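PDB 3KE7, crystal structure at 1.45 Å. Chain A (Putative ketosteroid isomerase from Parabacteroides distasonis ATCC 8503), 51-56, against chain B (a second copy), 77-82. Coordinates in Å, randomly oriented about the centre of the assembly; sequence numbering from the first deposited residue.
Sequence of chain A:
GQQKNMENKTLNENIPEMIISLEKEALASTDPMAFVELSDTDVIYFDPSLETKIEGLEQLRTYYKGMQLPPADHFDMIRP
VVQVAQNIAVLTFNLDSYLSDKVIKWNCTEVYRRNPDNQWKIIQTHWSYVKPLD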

# COMPACT_ATOMS: atom_id res chain seq x y z
N GLU A 51 -6.15 -3.80 -14.92
CA GLU A 51 -5.11 -4.75 -15.25
C GLU A 51 -3.76 -4.39 -14.61
O GLU A 51 -3.01 -5.26 -14.17
N THR A 52 -3.45 -3.09 -14.58
CA THR A 52 -2.25 -2.56 -13.97
C THR A 52 -2.61 -1.28 -13.25
O THR A 52 -3.66 -0.68 -13.50
N LYS A 53 -1.72 -0.82 -12.39
CA LYS A 53 -1.99 0.38 -11.62
C LYS A 53 -2.14 1.64 -12.48
O LYS A 53 -1.48 1.81 -13.52
N ILE A 54 -3.00 2.54 -12.02
CA ILE A 54 -3.12 3.87 -12.57
C ILE A 54 -2.00 4.73 -12.00
O ILE A 54 -1.63 4.61 -10.84
N GLU A 55 -1.45 5.59 -12.83
CA GLU A 55 -0.32 6.44 -12.44
C GLU A 55 -0.59 7.87 -12.81
O GLU A 55 -0.78 8.18 -13.98
N GLY A 56 -0.59 8.72 -11.80
CA GLY A 56 -0.73 10.17 -11.95
C GLY A 56 -2.14 10.65 -11.68
O GLY A 56 -3.13 10.00 -11.99
N MSE B 77 8.33 -8.44 -13.49
CA MSE B 77 7.92 -7.26 -12.71
C MSE B 77 7.60 -6.11 -13.67
O MSE B 77 8.47 -5.57 -14.36
N ILE B 78 6.34 -5.65 -13.63
CA ILE B 78 5.80 -4.74 -14.59
C ILE B 78 5.70 -3.32 -14.08
O ILE B 78 5.06 -3.09 -13.04
N ARG B 79 6.41 -2.39 -14.74
CA ARG B 79 6.43 -0.94 -14.44
C ARG B 79 6.63 -0.62 -12.94
O ARG B 79 5.91 0.11 -12.35
N PRO B 80 7.68 -1.17 -12.35
CA PRO B 80 7.88 -0.81 -10.97
C PRO B 80 8.14 0.69 -10.80
O PRO B 80 8.95 1.30 -11.59
N VAL B 81 7.50 1.28 -9.79
CA VAL B 81 7.64 2.65 -9.44
C VAL B 81 8.04 2.74 -7.98
O VAL B 81 7.46 2.03 -7.12
N VAL B 82 9.01 3.60 -7.68
CA VAL B 82 9.39 3.84 -6.32
C VAL B 82 9.24 5.33 -6.02
O VAL B 82 9.92 6.20 -6.64

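A single exposed arginine can organise a polar contact between two chains when its guanidinium edge finds acceptors and its charge is balanced. The contact between these two stretches illustrates the principle. B:Arg79, at a corner of its chain, has the largest covered area of either stretch. Its CA-to-CB bond points toward chain A, and chi1 m, chi2 t and chi3 m carry the guanidinium to three oxygens lying near its plane. NH1 and NH2 of B:Arg79 each donate to A:Thr52 OG1 at 3.1 Å, a forked arrangement, with the threonine at chi1 p. NE and NH2 of B:Arg79 both donate to A:Glu55 OE2, each at 2.9 Å, and the opposite charges make this a salt bridge. A:Lys53 O also sits 2.9 Å from B:Arg79 NH2, but the angle is too poor for a hydrogen bond.

A:Lys53 contributes the next largest area by a different route. Its CA-to-CB bond points sideways, yet chi1 p followed by t, t and m brings its end to chain B, where A:Lys53 NZ donates to B:Arg79 O at 2.8 Å. The same NZ forms a salt bridge with A:Glu55 OE2 at 2.7 Å, so a single carboxylate oxygen serves both cations, whose NZ (A:Lys53) and NH2 (B:Arg79) are 3.9 Å apart. A water completes the arrangement, accepting from A:Lys53 NZ at 2.7 Å and donating to B:Ile78 O at 2.8 Å; it links two groups whose direct separation is 4.4 Å.

Apolar contacts flank this network. A:Thr52 CG2 meets B:Ile78 CG2 at 4.4 Å, while B:Val81, chi1 t, brings CG2 to 3.8 Å from A:Lys53 CE. A:Ile54 and B:Pro80 point away, leaving the contact to their neighbours.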

# COMPACT_ATOMS: atom_id res chain seq x y z
CB GLU A 51 -4.98 -4.85 -16.74
CG GLU A 51 -4.04 -5.95 -17.14
CD GLU A 51 -3.77 -6.00 -18.63
OE1 GLU A 51 -4.69 -5.71 -19.45
OE2 GLU A 51 -2.60 -6.34 -19.00
CB THR A 52 -1.10 -2.27 -14.97
OG1 THR A 52 -1.50 -1.25 -15.89
CG2 THR A 52 -0.67 -3.52 -15.73
CB LYS A 53 -0.85 0.60 -10.62
CG LYS A 53 0.50 1.00 -11.20
CD LYS A 53 1.59 0.56 -10.25
CE LYS A 53 2.92 1.09 -10.67
NZ LYS A 53 3.22 0.77 -12.10
CB ILE A 54 -4.50 4.45 -12.23
CG1 ILE A 54 -5.54 3.82 -13.13
CG2 ILE A 54 -4.53 5.97 -12.31
CD1 ILE A 54 -6.92 4.23 -12.85
CB GLU A 55 0.95 5.96 -13.14
CG GLU A 55 1.25 4.46 -12.89
CD GLU A 55 2.43 3.93 -13.66
OE1 GLU A 55 3.26 4.73 -14.13
OE2 GLU A 55 2.50 2.71 -13.85
CB MSE B 77 8.98 -6.86 -11.68
CG MSE B 77 8.64 -5.59 -10.90
SE MSE B 77 9.94 -5.22 -9.48
CE MSE B 77 9.59 -6.72 -8.25
CB ILE B 78 4.39 -5.26 -14.99
CG1 ILE B 78 4.51 -6.65 -15.65
CG2 ILE B 78 3.69 -4.29 -15.90
CD1 ILE B 78 3.22 -7.46 -15.68
CB ARG B 79 5.16 -0.24 -14.94
CG ARG B 79 4.83 -0.50 -16.44
CD ARG B 79 3.92 0.62 -17.03
NE ARG B 79 2.82 1.01 -16.14
CZ ARG B 79 1.64 0.40 -16.05
NH1 ARG B 79 1.35 -0.62 -16.81
NH2 ARG B 79 0.75 0.82 -15.16
CB PRO B 80 9.13 -1.61 -10.58
CG PRO B 80 9.89 -1.87 -11.86
CD PRO B 80 8.75 -2.03 -12.89
CB VAL B 81 6.32 3.40 -9.65
CG1 VAL B 81 6.36 4.82 -9.06
CG2 VAL B 81 5.92 3.43 -11.17
CB VAL B 82 10.81 3.41 -6.04
CG1 VAL B 82 11.15 3.65 -4.53
CG2 VAL B 82 11.00 1.91 -6.43
O HOH W 1 2.55 -1.76 -12.94